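Local coordinates for protein 5-carboxymethyl-2-hydroxymuconate semialdehyde dehydrogenase (Thermus thermophilus, PDB 2D4E) that probably catalyses the NAD-dependent oxidation of 5-carboxymethyl-2-hydroxymuconate semialdehyde to the corresponding acid, as a member of the aldehyde dehydrogenase family, at residues D104-M109 and A205-E210. Numbering follows the deposited sequence.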
loop_
_atom_site.group_PDB
_atom_site.type_symbol
_atom_site.label_atom_id
_atom_site.label_comp_id
_atom_site.label_asym_id
_atom_site.label_seq_id
_atom_site.Cartn_x
_atom_site.Cartn_y
_atom_site.Cartn_z
ATOM N N ASP C 104 30.336 -7.650 23.837
ATOM C CA ASP C 104 31.661 -7.173 24.225
ATOM C C ASP C 104 32.760 -7.723 23.317
ATOM O O ASP C 104 33.626 -6.974 22.857
ATOM C CB ASP C 104 31.964 -7.543 25.685
ATOM C CG ASP C 104 31.045 -6.838 26.678
ATOM O OD1 ASP C 104 30.305 -5.911 26.281
ATOM O OD2 ASP C 104 31.072 -7.210 27.871
ATOM N N GLU C 105 32.725 -9.030 23.064
ATOM C CA GLU C 105 33.717 -9.674 22.209
ATOM C C GLU C 105 33.688 -9.083 20.796
ATOM O O GLU C 105 34.736 -8.759 20.229
ATOM C CB GLU C 105 33.450 -11.179 22.125
ATOM C CG GLU C 105 33.457 -11.913 23.455
ATOM C CD GLU C 105 32.624 -13.193 23.410
ATOM O OE1 GLU C 105 32.780 -13.985 22.456
ATOM O OE2 GLU C 105 31.809 -13.408 24.330
ATOM N N LEU C 106 32.484 -8.963 20.230
ATOM C CA LEU C 106 32.302 -8.419 18.881
ATOM C C LEU C 106 32.834 -6.987 18.768
ATOM O O LEU C 106 33.517 -6.636 17.801
ATOM C CB LEU C 106 30.812 -8.465 18.489
ATOM C CG LEU C 106 30.239 -9.858 18.150
ATOM C CD1 LEU C 106 28.717 -9.837 18.163
ATOM C CD2 LEU C 106 30.758 -10.299 16.782
ATOM N N ALA C 107 32.525 -6.165 19.760
ATOM C CA ALA C 107 32.976 -4.784 19.761
ATOM C C ALA C 107 34.496 -4.718 19.784
ATOM O O ALA C 107 35.109 -4.029 18.972
ATOM C CB ALA C 107 32.405 -4.051 20.963
ATOM N N VAL C 108 35.108 -5.438 20.715
ATOM C CA VAL C 108 36.560 -5.434 20.824
ATOM C C VAL C 108 37.217 -5.959 19.554
ATOM O O VAL C 108 38.174 -5.374 19.044
ATOM C CB VAL C 108 37.035 -6.285 22.024
ATOM C CG1 VAL C 108 38.553 -6.378 22.022
ATOM C CG2 VAL C 108 36.547 -5.661 23.330
ATOM N N MET C 109 36.696 -7.066 19.046
ATOM C CA MET C 109 37.244 -7.670 17.845
ATOM C C MET C 109 37.258 -6.692 16.670
ATOM O O MET C 109 38.300 -6.460 16.051
ATOM C CB MET C 109 36.427 -8.908 17.478
ATOM C CG MET C 109 37.004 -9.711 16.340
ATOM S SD MET C 109 36.069 -11.226 16.093
ATOM C CE MET C 109 36.434 -12.086 17.614
ATOM N N ALA C 205 33.562 -11.373 10.959
ATOM C CA ALA C 205 32.704 -12.253 10.172
ATOM C C ALA C 205 32.803 -13.706 10.645
ATOM O O ALA C 205 31.794 -14.400 10.755
ATOM C CB ALA C 205 33.063 -12.148 8.687
ATOM N N THR C 206 34.014 -14.174 10.918
ATOM C CA THR C 206 34.183 -15.541 11.398
ATOM C C THR C 206 33.483 -15.672 12.749
ATOM O O THR C 206 32.889 -16.708 13.054
ATOM C CB THR C 206 35.676 -15.905 11.539
ATOM O OG1 THR C 206 36.204 -16.251 10.249
ATOM C CG2 THR C 206 35.859 -17.073 12.502
ATOM N N LYS C 207 33.542 -14.611 13.549
ATOM C CA LYS C 207 32.893 -14.603 14.856
ATOM C C LYS C 207 31.372 -14.682 14.678
ATOM O O LYS C 207 30.678 -15.405 15.403
ATOM C CB LYS C 207 33.265 -13.328 15.621
ATOM C CG LYS C 207 32.658 -13.239 17.015
ATOM C CD LYS C 207 33.135 -14.372 17.923
ATOM C CE LYS C 207 32.560 -14.214 19.322
ATOM N NZ LYS C 207 33.119 -15.205 20.281
ATOM N N LEU C 208 30.865 -13.931 13.704
ATOM C CA LEU C 208 29.446 -13.911 13.405
ATOM C C LEU C 208 29.000 -15.316 13.015
ATOM O O LEU C 208 27.934 -15.774 13.430
ATOM C CB LEU C 208 29.159 -12.929 12.263
ATOM C CG LEU C 208 27.710 -12.859 11.765
ATOM C CD1 LEU C 208 26.786 -12.478 12.920
ATOM C CD2 LEU C 208 27.608 -11.841 10.617
ATOM N N ALA C 209 29.812 -16.000 12.216
ATOM C CA ALA C 209 29.474 -17.361 11.814
ATOM C C ALA C 209 29.372 -18.244 13.060
ATOM O O ALA C 209 28.493 -19.100 13.149
ATOM C CB ALA C 209 30.525 -17.915 10.869
ATOM N N GLU C 210 30.263 -18.029 14.025
ATOM C CA GLU C 210 30.233 -18.822 15.252
ATOM C C GLU C 210 28.881 -18.643 15.921
ATOM O O GLU C 210 28.251 -19.610 16.348
ATOM C CB GLU C 210 31.340 -18.386 16.217
ATOM C CG GLU C 210 32.747 -18.643 15.705
ATOM C CD GLU C 210 33.812 -18.352 16.748
ATOM O OE1 GLU C 210 35.011 -18.392 16.401
ATOM O OE2 GLU C 210 33.452 -18.090 17.915
#
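Lys207 reaches across to helix 103-114, where Glu105, Leu106 and Met109 meet successive parts of its side chain. Segments 104-109 and 205-210 run almost antiparallel (165°), with their axes 10.6 Å apart at closest approach, a spacing bridged by side chains alone. Helix 203-214 follows strand 193-196 of the parallel five-stranded sheet, in keeping with the Rossmann-type NAD-binding domain of aldehyde dehydrogenases; the contact ties helix 103-114 to it. With CG anti to its backbone N (chi1 -179°) and a bend at chi2 (62°), the lysine turns obliquely past Leu106 and Met109 until NZ arrives at Glu105. At the lysine's base, Met109 SD lies 3.5 Å from Lys207 CB, and the bent thioether brings Met109 CE within 4.0 Å of Lys207 CD. Leu106 CD2 sits 3.5 Å from Lys207 CG. The Glu105 side chain crosses the lysine at about a right angle, and Lys207 NZ hydrogen-bonds Glu105 OE1 nearly along its C-O axis; the modelled 2.5 Å is unusually short and doubtful. Glu105 OE2 is hydrogen-bonded to His102 ND1, which should restrain the carboxylate's rotation. On the lysine's own helix, Glu210 OE2 lies 3.7 Å from Lys207 NZ, a long salt bridge. Two carboxylates would be expected to favour the protonated ammonium, while its methylenes pack apolarly between the helices.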